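PDB 4YHC: sterol regulatory element-binding protein cleavage-activating protein from Schizosaccharomyces pombe, which escorts the transcription factor precursor Sre1 for processing at low sterol or oxygen, probably binding it through the WD40 domain that makes up this chain. Local coordinates for residues V55-L59 against R60-T64; G2-D5 against H6-L9; V67-K70 against E71-P74; A81-Q85 against G86-S90. The protein carries 9 engineered substitutions. One frame throughout, in Å; residues are numbered along the deposited sequence.

Contact 1: V55-L59 against R60-T64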
loop_
_atom_site.group_PDB
_atom_site.type_symbol
_atom_site.label_atom_id
_atom_site.label_comp_id
_atom_site.label_asym_id
_atom_site.label_seq_id
_atom_site.Cartn_x
_atom_site.Cartn_y
_atom_site.Cartn_z
ATOM N N VAL A 55 -7.380 -14.920 -7.280
ATOM C CA VAL A 55 -8.737 -14.520 -6.962
ATOM C C VAL A 55 -8.780 -12.984 -6.975
ATOM O O VAL A 55 -7.953 -12.293 -6.279
ATOM C CB VAL A 55 -9.180 -15.049 -5.563
ATOM C CG1 VAL A 55 -10.576 -14.542 -5.228
ATOM C CG2 VAL A 55 -9.086 -16.595 -5.468
ATOM N N VAL A 56 -9.679 -12.439 -7.777
ATOM C CA VAL A 56 -9.930 -11.052 -7.703
ATOM C C VAL A 56 -11.370 -10.786 -7.184
ATOM O O VAL A 56 -12.355 -11.421 -7.607
ATOM C CB VAL A 56 -9.370 -10.190 -8.871
ATOM C CG1 VAL A 56 -8.633 -10.972 -9.952
ATOM C CG2 VAL A 56 -10.201 -9.011 -9.290
ATOM N N TRP A 57 -11.414 -9.874 -6.209
ATOM C CA TRP A 57 -12.562 -9.749 -5.283
ATOM C C TRP A 57 -12.946 -8.304 -5.231
ATOM O O TRP A 57 -12.096 -7.465 -5.047
ATOM C CB TRP A 57 -12.081 -10.268 -3.915
ATOM C CG TRP A 57 -13.051 -10.070 -2.816
ATOM C CD1 TRP A 57 -13.032 -9.086 -1.842
ATOM C CD2 TRP A 57 -14.171 -10.884 -2.560
ATOM N NE1 TRP A 57 -14.089 -9.281 -0.990
ATOM C CE2 TRP A 57 -14.811 -10.370 -1.425
ATOM C CE3 TRP A 57 -14.691 -12.031 -3.176
ATOM C CZ2 TRP A 57 -15.945 -10.956 -0.897
ATOM C CZ3 TRP A 57 -15.849 -12.599 -2.662
ATOM C CH2 TRP A 57 -16.447 -12.066 -1.531
ATOM N N ASP A 58 -14.245 -8.015 -5.389
ATOM C CA ASP A 58 -14.797 -6.675 -5.234
ATOM C C ASP A 58 -15.129 -6.424 -3.754
ATOM O O ASP A 58 -15.995 -7.040 -3.165
ATOM C CB ASP A 58 -16.067 -6.463 -6.107
ATOM C CG ASP A 58 -16.448 -5.016 -6.155
ATOM O OD1 ASP A 58 -16.845 -4.468 -5.092
ATOM O OD2 ASP A 58 -16.205 -4.346 -7.200
ATOM N N LEU A 59 -14.416 -5.527 -3.145
ATOM C CA LEU A 59 -14.451 -5.370 -1.682
ATOM C C LEU A 59 -15.838 -4.846 -1.214
ATOM O O LEU A 59 -16.370 -5.307 -0.237
ATOM C CB LEU A 59 -13.416 -4.327 -1.319
ATOM C CG LEU A 59 -12.023 -4.661 -0.725
ATOM C CD1 LEU A 59 -11.712 -6.096 -0.567
ATOM C CD2 LEU A 59 -10.886 -3.942 -1.401
ATOM N N ARG A 60 -16.357 -3.834 -1.899
ATOM C CA ARG A 60 -17.600 -3.216 -1.436
ATOM C C ARG A 60 -18.814 -4.050 -1.813
ATOM O O ARG A 60 -19.774 -4.076 -1.057
ATOM C CB ARG A 60 -17.723 -1.809 -1.969
ATOM C CG ARG A 60 -16.631 -0.869 -1.468
ATOM C CD ARG A 60 -16.350 -0.984 0.048
ATOM N NE ARG A 60 -15.123 -0.267 0.395
ATOM C CZ ARG A 60 -15.071 0.957 0.926
ATOM N NH1 ARG A 60 -16.182 1.641 1.203
ATOM N NH2 ARG A 60 -13.880 1.491 1.193
ATOM N N GLN A 61 -18.737 -4.804 -2.916
ATOM C CA GLN A 61 -19.843 -5.652 -3.316
ATOM C C GLN A 61 -19.781 -7.023 -2.757
ATOM O O GLN A 61 -20.714 -7.798 -2.956
ATOM C CB GLN A 61 -19.955 -5.715 -4.815
ATOM C CG GLN A 61 -20.298 -4.391 -5.403
ATOM C CD GLN A 61 -20.607 -4.451 -6.888
ATOM O OE1 GLN A 61 -21.101 -5.467 -7.388
ATOM N NE2 GLN A 61 -20.313 -3.349 -7.613
ATOM N N TRP A 62 -18.700 -7.383 -2.065
ATOM C CA TRP A 62 -18.553 -8.771 -1.593
ATOM C C TRP A 62 -18.784 -9.841 -2.643
ATOM O O TRP A 62 -19.458 -10.866 -2.374
ATOM C CB TRP A 62 -19.428 -9.086 -0.371
ATOM C CG TRP A 62 -18.874 -8.513 0.853
ATOM C CD1 TRP A 62 -18.874 -7.223 1.195
ATOM C CD2 TRP A 62 -18.205 -9.208 1.899
ATOM N NE1 TRP A 62 -18.244 -7.056 2.417
ATOM C CE2 TRP A 62 -17.835 -8.268 2.862
ATOM C CE3 TRP A 62 -17.939 -10.532 2.140
ATOM C CZ2 TRP A 62 -17.171 -8.622 4.047
ATOM C CZ3 TRP A 62 -17.259 -10.869 3.257
ATOM C CH2 TRP A 62 -16.892 -9.939 4.206
ATOM N N CYS A 63 -18.131 -9.687 -3.797
ATOM C CA CYS A 63 -18.148 -10.785 -4.753
ATOM C C CYS A 63 -16.908 -10.926 -5.577
ATOM O O CYS A 63 -16.095 -9.995 -5.723
ATOM C CB CYS A 63 -19.326 -10.658 -5.688
ATOM S SG CYS A 63 -19.274 -9.128 -6.556
ATOM N N THR A 64 -16.803 -12.128 -6.110
ATOM C CA THR A 64 -15.741 -12.538 -6.933
ATOM C C THR A 64 -15.871 -11.924 -8.312
ATOM O O THR A 64 -16.921 -11.956 -8.901
ATOM C CB THR A 64 -15.794 -14.077 -7.006
ATOM O OG1 THR A 64 -15.675 -14.602 -5.669
ATOM C CG2 THR A 64 -14.694 -14.583 -7.720
#

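Contact 2: G2-D5 against H6-L9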
loop_
_atom_site.group_PDB
_atom_site.type_symbol
_atom_site.label_atom_id
_atom_site.label_comp_id
_atom_site.label_asym_id
_atom_site.label_seq_id
_atom_site.Cartn_x
_atom_site.Cartn_y
_atom_site.Cartn_z
ATOM N N GLY A 2 -15.388 -22.279 4.637
ATOM C CA GLY A 2 -14.895 -21.622 5.860
ATOM C C GLY A 2 -13.688 -22.284 6.495
ATOM O O GLY A 2 -13.325 -23.433 6.208
ATOM N N TRP A 3 -13.083 -21.529 7.397
ATOM C CA TRP A 3 -11.800 -21.856 7.914
ATOM C C TRP A 3 -11.882 -22.704 9.147
ATOM O O TRP A 3 -10.825 -23.040 9.704
ATOM C CB TRP A 3 -10.962 -20.603 8.173
ATOM C CG TRP A 3 -11.553 -19.550 9.022
ATOM C CD1 TRP A 3 -12.466 -19.722 10.045
ATOM C CD2 TRP A 3 -11.351 -18.123 8.904
ATOM N NE1 TRP A 3 -12.794 -18.517 10.582
ATOM C CE2 TRP A 3 -12.117 -17.514 9.921
ATOM C CE3 TRP A 3 -10.548 -17.318 8.091
ATOM C CZ2 TRP A 3 -12.100 -16.163 10.155
ATOM C CZ3 TRP A 3 -10.577 -15.926 8.286
ATOM C CH2 TRP A 3 -11.365 -15.363 9.297
ATOM N N SER A 4 -13.104 -23.025 9.593
ATOM C CA SER A 4 -13.326 -23.815 10.830
ATOM C C SER A 4 -14.667 -24.519 10.726
ATOM O O SER A 4 -15.460 -24.194 9.828
ATOM C CB SER A 4 -13.370 -22.939 12.067
ATOM O OG SER A 4 -14.369 -21.869 11.987
ATOM N N ASP A 5 -14.973 -25.423 11.664
ATOM C CA ASP A 5 -16.394 -25.858 11.823
ATOM C C ASP A 5 -17.221 -24.721 12.359
ATOM O O ASP A 5 -18.280 -24.386 11.778
ATOM C CB ASP A 5 -16.521 -27.038 12.746
ATOM C CG ASP A 5 -16.023 -28.314 12.120
ATOM O OD1 ASP A 5 -15.599 -28.319 10.903
ATOM O OD2 ASP A 5 -16.047 -29.300 12.890
ATOM N N HIS A 6 -16.727 -24.088 13.413
ATOM C CA HIS A 6 -17.334 -22.813 13.883
ATOM C C HIS A 6 -16.336 -21.986 14.636
ATOM O O HIS A 6 -15.375 -22.503 15.193
ATOM C CB HIS A 6 -18.543 -23.084 14.826
ATOM C CG HIS A 6 -18.170 -23.727 16.139
ATOM N ND1 HIS A 6 -18.115 -25.095 16.313
ATOM C CD2 HIS A 6 -17.796 -23.193 17.327
ATOM C CE1 HIS A 6 -17.746 -25.374 17.554
ATOM N NE2 HIS A 6 -17.583 -24.242 18.195
ATOM N N ASP A 7 -16.627 -20.703 14.702
ATOM C CA ASP A 7 -15.888 -19.745 15.493
ATOM C C ASP A 7 -16.710 -19.325 16.690
ATOM O O ASP A 7 -17.936 -19.178 16.588
ATOM C CB ASP A 7 -15.607 -18.514 14.651
ATOM C CG ASP A 7 -14.600 -18.775 13.534
ATOM O OD1 ASP A 7 -14.014 -19.875 13.476
ATOM O OD2 ASP A 7 -14.307 -17.832 12.756
ATOM N N GLU A 8 -16.053 -19.118 17.818
ATOM C CA GLU A 8 -16.698 -18.576 18.995
ATOM C C GLU A 8 -16.074 -17.265 19.458
ATOM O O GLU A 8 -14.856 -17.144 19.468
ATOM C CB GLU A 8 -16.604 -19.655 20.107
ATOM C CG GLU A 8 -16.914 -19.165 21.518
ATOM C CD GLU A 8 -16.424 -20.130 22.602
ATOM O OE1 GLU A 8 -15.885 -19.615 23.606
ATOM O OE2 GLU A 8 -16.576 -21.374 22.451
ATOM N N LEU A 9 -16.913 -16.261 19.769
ATOM C CA LEU A 9 -16.501 -14.947 20.304
ATOM C C LEU A 9 -17.431 -14.572 21.457
ATOM O O LEU A 9 -18.543 -15.094 21.539
ATOM C CB LEU A 9 -16.697 -13.860 19.253
ATOM C CG LEU A 9 -15.805 -14.014 18.018
ATOM C CD1 LEU A 9 -16.410 -14.914 16.978
ATOM C CD2 LEU A 9 -15.610 -12.692 17.344
#

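Contact 3: V67-K70 against E71-P74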
loop_
_atom_site.group_PDB
_atom_site.type_symbol
_atom_site.label_atom_id
_atom_site.label_comp_id
_atom_site.label_asym_id
_atom_site.label_seq_id
_atom_site.Cartn_x
_atom_site.Cartn_y
_atom_site.Cartn_z
ATOM N N VAL A 67 -11.665 -15.706 -10.905
ATOM C CA VAL A 67 -11.022 -16.707 -10.147
ATOM C C VAL A 67 -10.294 -17.532 -11.167
ATOM O O VAL A 67 -10.917 -17.966 -12.162
ATOM C CB VAL A 67 -11.992 -17.637 -9.421
ATOM C CG1 VAL A 67 -11.220 -18.755 -8.774
ATOM C CG2 VAL A 67 -12.775 -16.904 -8.355
ATOM N N LEU A 68 -8.987 -17.689 -10.980
ATOM C CA LEU A 68 -8.208 -18.631 -11.824
ATOM C C LEU A 68 -7.462 -19.601 -10.976
ATOM O O LEU A 68 -6.646 -19.221 -10.149
ATOM C CB LEU A 68 -7.271 -17.927 -12.804
ATOM C CG LEU A 68 -7.948 -17.051 -13.880
ATOM C CD1 LEU A 68 -6.971 -16.169 -14.610
ATOM C CD2 LEU A 68 -8.759 -17.872 -14.906
ATOM N N SER A 69 -7.712 -20.899 -11.204
ATOM C CA SER A 69 -6.952 -21.942 -10.547
ATOM C C SER A 69 -5.543 -22.029 -11.095
ATOM O O SER A 69 -5.237 -21.506 -12.144
ATOM C CB SER A 69 -7.653 -23.302 -10.788
ATOM O OG SER A 69 -7.740 -23.534 -12.241
ATOM N N LYS A 70 -4.689 -22.747 -10.391
ATOM C CA LYS A 70 -3.344 -23.044 -10.883
ATOM C C LYS A 70 -3.276 -23.547 -12.343
ATOM O O LYS A 70 -2.395 -23.171 -13.093
ATOM C CB LYS A 70 -2.715 -24.097 -9.987
ATOM C CG LYS A 70 -1.424 -24.650 -10.573
ATOM C CD LYS A 70 -0.958 -25.856 -9.781
ATOM C CE LYS A 70 0.225 -26.541 -10.426
ATOM N NZ LYS A 70 0.252 -27.945 -9.971
ATOM N N GLU A 71 -4.240 -24.366 -12.724
ATOM C CA GLU A 71 -4.306 -24.958 -14.057
ATOM C C GLU A 71 -4.945 -24.024 -15.059
ATOM O O GLU A 71 -5.129 -24.403 -16.217
ATOM C CB GLU A 71 -5.119 -26.264 -14.028
ATOM C CG GLU A 71 -4.449 -27.341 -13.198
ATOM C CD GLU A 71 -4.743 -27.253 -11.698
ATOM O OE1 GLU A 71 -3.973 -27.825 -10.932
ATOM O OE2 GLU A 71 -5.710 -26.592 -11.276
ATOM N N GLN A 72 -5.303 -22.812 -14.627
ATOM C CA GLN A 72 -5.805 -21.814 -15.541
ATOM C C GLN A 72 -4.840 -20.613 -15.638
ATOM O O GLN A 72 -5.226 -19.525 -16.144
ATOM C CB GLN A 72 -7.219 -21.393 -15.123
ATOM C CG GLN A 72 -8.276 -22.501 -15.236
ATOM C CD GLN A 72 -9.488 -22.309 -14.308
ATOM O OE1 GLN A 72 -9.479 -21.494 -13.372
ATOM N NE2 GLN A 72 -10.550 -23.099 -14.560
ATOM N N MET A 73 -3.597 -20.833 -15.200
ATOM C CA MET A 73 -2.601 -19.766 -15.050
ATOM C C MET A 73 -1.311 -20.171 -15.737
ATOM O O MET A 73 -1.035 -21.335 -15.812
ATOM C CB MET A 73 -2.245 -19.511 -13.580
ATOM C CG MET A 73 -3.316 -18.714 -12.837
ATOM S SD MET A 73 -3.352 -16.953 -13.300
ATOM C CE MET A 73 -1.938 -16.261 -12.520
ATOM N N PRO A 74 -0.489 -19.199 -16.154
ATOM C CA PRO A 74 0.858 -19.542 -16.611
ATOM C C PRO A 74 1.665 -20.260 -15.543
ATOM O O PRO A 74 1.368 -20.155 -14.383
ATOM C CB PRO A 74 1.493 -18.182 -16.998
ATOM C CG PRO A 74 0.593 -17.132 -16.385
ATOM C CD PRO A 74 -0.779 -17.755 -16.253
HETATM O O HOH W 1 -11.989 -20.263 -13.215
HETATM O O HOH W 2 -1.847 -28.873 -11.408
HETATM O O HOH W 3 0.073 -22.702 -13.638
#

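Contact 4: A81-Q85 against G86-S90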
loop_
_atom_site.group_PDB
_atom_site.type_symbol
_atom_site.label_atom_id
_atom_site.label_comp_id
_atom_site.label_asym_id
_atom_site.label_seq_id
_atom_site.Cartn_x
_atom_site.Cartn_y
_atom_site.Cartn_z
ATOM N N ALA A 81 -0.380 -6.555 -11.024
ATOM C CA ALA A 81 -0.699 -5.191 -10.672
ATOM C C ALA A 81 -2.060 -4.826 -11.186
ATOM O O ALA A 81 -2.580 -5.460 -12.126
ATOM C CB ALA A 81 0.356 -4.254 -11.156
ATOM N N LEU A 82 -2.712 -3.910 -10.479
ATOM C CA LEU A 82 -4.033 -3.442 -10.853
ATOM C C LEU A 82 -3.968 -2.054 -11.297
ATOM O O LEU A 82 -3.145 -1.279 -10.769
ATOM C CB LEU A 82 -4.958 -3.459 -9.639
ATOM C CG LEU A 82 -5.427 -4.801 -9.093
ATOM C CD1 LEU A 82 -4.534 -5.215 -7.965
ATOM C CD2 LEU A 82 -6.809 -4.632 -8.509
ATOM N N ASP A 83 -4.854 -1.671 -12.210
ATOM C CA ASP A 83 -4.909 -0.269 -12.548
ATOM C C ASP A 83 -5.518 0.496 -11.330
ATOM O O ASP A 83 -6.161 -0.115 -10.452
ATOM C CB ASP A 83 -5.699 -0.035 -13.842
ATOM C CG ASP A 83 -7.201 0.048 -13.629
ATOM O OD1 ASP A 83 -7.847 -0.988 -13.394
ATOM O OD2 ASP A 83 -7.718 1.170 -13.690
ATOM N N PRO A 84 -5.325 1.809 -11.289
ATOM C CA PRO A 84 -5.768 2.547 -10.133
ATOM C C PRO A 84 -7.247 2.545 -9.881
ATOM O O PRO A 84 -7.630 2.702 -8.757
ATOM C CB PRO A 84 -5.247 3.993 -10.388
ATOM C CG PRO A 84 -4.306 3.912 -11.518
ATOM C CD PRO A 84 -4.646 2.672 -12.275
ATOM N N GLN A 85 -8.071 2.220 -10.880
ATOM C CA GLN A 85 -9.527 2.142 -10.699
ATOM C C GLN A 85 -10.020 0.761 -10.410
ATOM O O GLN A 85 -11.206 0.570 -10.081
ATOM C CB GLN A 85 -10.260 2.733 -11.937
ATOM C CG GLN A 85 -10.182 4.253 -12.033
ATOM C CD GLN A 85 -10.632 4.928 -10.741
ATOM O OE1 GLN A 85 -11.795 4.806 -10.327
ATOM N NE2 GLN A 85 -9.694 5.611 -10.061
ATOM N N GLY A 86 -9.138 -0.224 -10.458
ATOM C CA GLY A 86 -9.561 -1.579 -10.138
ATOM C C GLY A 86 -10.379 -2.327 -11.169
ATOM O O GLY A 86 -11.157 -3.231 -10.821
ATOM N N ASN A 87 -10.246 -1.930 -12.429
ATOM C CA ASN A 87 -10.993 -2.562 -13.525
ATOM C C ASN A 87 -10.185 -3.522 -14.355
ATOM O O ASN A 87 -10.765 -4.392 -15.030
ATOM C CB ASN A 87 -11.584 -1.503 -14.461
ATOM C CG ASN A 87 -12.546 -0.606 -13.743
ATOM O OD1 ASN A 87 -13.372 -1.071 -12.996
ATOM N ND2 ASN A 87 -12.359 0.673 -13.869
ATOM N N TYR A 88 -8.866 -3.349 -14.334
ATOM C CA TYR A 88 -7.950 -4.196 -15.081
ATOM C C TYR A 88 -6.842 -4.766 -14.171
ATOM O O TYR A 88 -6.408 -4.128 -13.192
ATOM C CB TYR A 88 -7.310 -3.360 -16.227
ATOM C CG TYR A 88 -8.346 -2.775 -17.114
ATOM C CD1 TYR A 88 -9.017 -3.566 -18.073
ATOM C CD2 TYR A 88 -8.727 -1.468 -16.990
ATOM C CE1 TYR A 88 -10.021 -3.029 -18.872
ATOM C CE2 TYR A 88 -9.754 -0.937 -17.780
ATOM C CZ TYR A 88 -10.397 -1.734 -18.709
ATOM O OH TYR A 88 -11.409 -1.183 -19.487
ATOM N N VAL A 89 -6.401 -5.958 -14.484
ATOM C CA VAL A 89 -5.241 -6.560 -13.828
ATOM C C VAL A 89 -4.216 -6.910 -14.902
ATOM O O VAL A 89 -4.616 -7.380 -16.030
ATOM C CB VAL A 89 -5.628 -7.810 -13.046
ATOM C CG1 VAL A 89 -4.475 -8.279 -12.188
ATOM C CG2 VAL A 89 -6.771 -7.521 -12.089
ATOM N N SER A 90 -2.936 -6.662 -14.590
ATOM C CA SER A 90 -1.808 -7.098 -15.419
ATOM C C SER A 90 -1.073 -8.172 -14.725
ATOM O O SER A 90 -0.638 -7.966 -13.601
ATOM C CB SER A 90 -0.778 -5.991 -15.697
ATOM O OG SER A 90 -0.327 -5.391 -14.484
#

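Contact 1: V55-L59 against R60-T64
Trp57 pairs with Thr64 and Asp58 with Cys63 as strands 54-58 and 63-68 run antiparallel, and the backbone bond from Asp58 N to Cys63 O, at 2.7 Å, closes the hairpin; its return, Cys63 N to Asp58 O, is long and weak. This is the hairpin between the third and fourth strands of a WD40 blade, in the predicted first WD repeat, and Trp57-Asp58 is the WD dipeptide that names the family. On the returning side two residues, Trp62 and Cys63, stand opposite the single Asp58: a G1 beta bulge. The indole of Trp57 lies along the returning strand. With CG anti to the backbone N (chi1 173°), the ring swings across to Thr64 and Cys63, taking Cys63 CA over one face, while CH2 comes within 3.3 Å of Trp62 O. Thr64 OG1 sits in plane at the ring edge, 3.6 Å from CZ3. The two tryptophans meet obliquely, their six-membered rings at 81° and Trp57 CZ2 3.7 Å from Trp62 CE3. The nitrogen of the second indole, Trp62 NE1, is hydrogen-bonded to Ile466 O, which ties the turn to the C-terminal tail. Within the turn, Arg60 NH2 bonds a citrate, probably from the crystallisation liquor. Asp58 serves the turn itself: its carboxylate reaches over the loop and crosses the side chain of Gln61, whose CB lies 3.4 Å from Asp58 OD1. That same oxygen accepts Gln61 N at 2.9 Å, on its anti side and 24° out of the carboxylate plane.

Contact 2: G2-D5 against H6-L9
Trp3 and Asp7 meet edge on, the indole and the carboxylate lying nearly in one plane, 24° apart, although the two side chains cross at about a right angle. Trp3 NE1 points its hydrogen at Asp7 OD2 over 2.7 Å, and the bond is nearly straight, 167° at the hydrogen. The acceptor lies almost in the ring plane, and OD2 accepts on its syn lone pair, so both flat groups present their in-plane sides to each other. Ser4 approaches the other carboxylate oxygen differently. Its hydroxyl donates to Asp7 OD1 at 2.5 Å from above the carboxylate plane rather than within it. The torsion of Ser4 (chi1 55°) holds OG between the backbone N and the carbonyl carbon, which points OG at Asp7 and also brings it to 3.3 Å from His6 C. Each oxygen of Asp7 thus has its own donor, and two bonds from successive residues limit rotation of the carboxylate. The indole also packs on Met429, as does the Asp7 side chain, while the His6 ring meets that of Tyr430 with planes nearly parallel. The bend of 2-5 therefore lies along strand 421-432. What results is a bend, held by side-chain hydrogen bonds, that leads into strand 6-8, the outermost strand that the N terminus adds to an antiparallel five-stranded sheet of the WD40 domain.

Contact 3: V67-K70 against E71-P74
Ser69 and Gln72 hold the compact part of this contact, a type I beta turn, the backbone N and O of Ser69 bonding to the side chain and backbone of Gln72. Gln72 N donates to Ser69 O at 2.8 Å, from above the carbonyl plane, while the amide oxygen of the glutamine returns to the serine: Ser69 N donates to Gln72 OE1 at 2.9 Å, tilted 32° from the carbonyl plane of the amide. To reach it, Gln72 leaves with CG anti to its carbonyl carbon and then runs extended (chi2 156°), back alongside the strand the chain has just left. A water donates to both Gln72 OE1 and Val67 O, so this oxygen takes two bonds and the loop is also tied two residues further back, at Val67. Leu68 closes the apolar side, its CD2 branch 3.8 Å from Gln72 CB and its CD1 branch 3.9 Å from Met73 SD, with the bent methionine crossing at about a right angle. The outer side is looser. Lys70 stretches out extended and Glu71 folds beside it, but Lys70 NZ and Glu71 OE1 stay 4.3 Å apart, beyond a salt bridge, and a water bridges the two charges. Met73 N to Lys70 O is a weak bond. The whole turn follows strand 63-68, an edge strand of its four-stranded sheet, with Lys70 lying against Asp51 and Arg52, and leads toward strand 79-82, where the next sheet begins.

Contact 4: A81-Q85 against G86-S90
Asp83 and the backbone of Gly86 to Tyr88 close the beta hairpin between strands 79-82 and 88-92, the first two strands of a WD40 blade in the predicted second repeat. Backbone bonds set the ladder: Ala81 and Ser90 form a hydrogen-bonded pair, with Ser90 N to Ala81 O at 2.8 Å, while Leu82 and Val89 are a non-hydrogen-bonded pair. Asp83 N to Tyr88 O follows at 3.1 Å, and a type I turn from Asp83 to Gly86 is closed by Gly86 N to Asp83 O. Gly86 takes a left-handed conformation (phi 75°).

Apolar contact is slight, Leu82 CG lying 4.3 Å from Val89 CG2. Outside the hairpin, Trp125 of strand 121-127 touches Ala81, Asp83, Pro84 and Tyr88, and its NE1 bonds Ser90 OG.

The carboxylate of Asp83 carries the polar core. Its chi1 of 84° turns the group in over the loop, where OD2 accepts Gln85 N from above the carboxylate plane in an Asx turn. The other oxygen has two donors: Asn87 N reaches the syn lone pair of Asp83 OD1 at 2.8 Å, and Tyr88 N meets Asp83 OD1 on the anti side at 2.7 Å.

In the fold
From the N terminus the chain meets contact 2 first, a bend that leads into strand 6-8 at the edge of a five-stranded sheet. Contact 1 then closes the hairpin of strands 54-58 and 63-68, and contact 3 turns the chain at the far end of that last strand, centres about 18 Å apart, as the predicted first WD repeat passes to the second. Contact 4 closes the first hairpin of the next blade; its nearest atoms come to about 4 Å from contact 1 without touching. All four are local and in series, none nested or crossing. Contacts 1, 3 and 4 follow two successive blades, while contact 2 belongs to a different sheet.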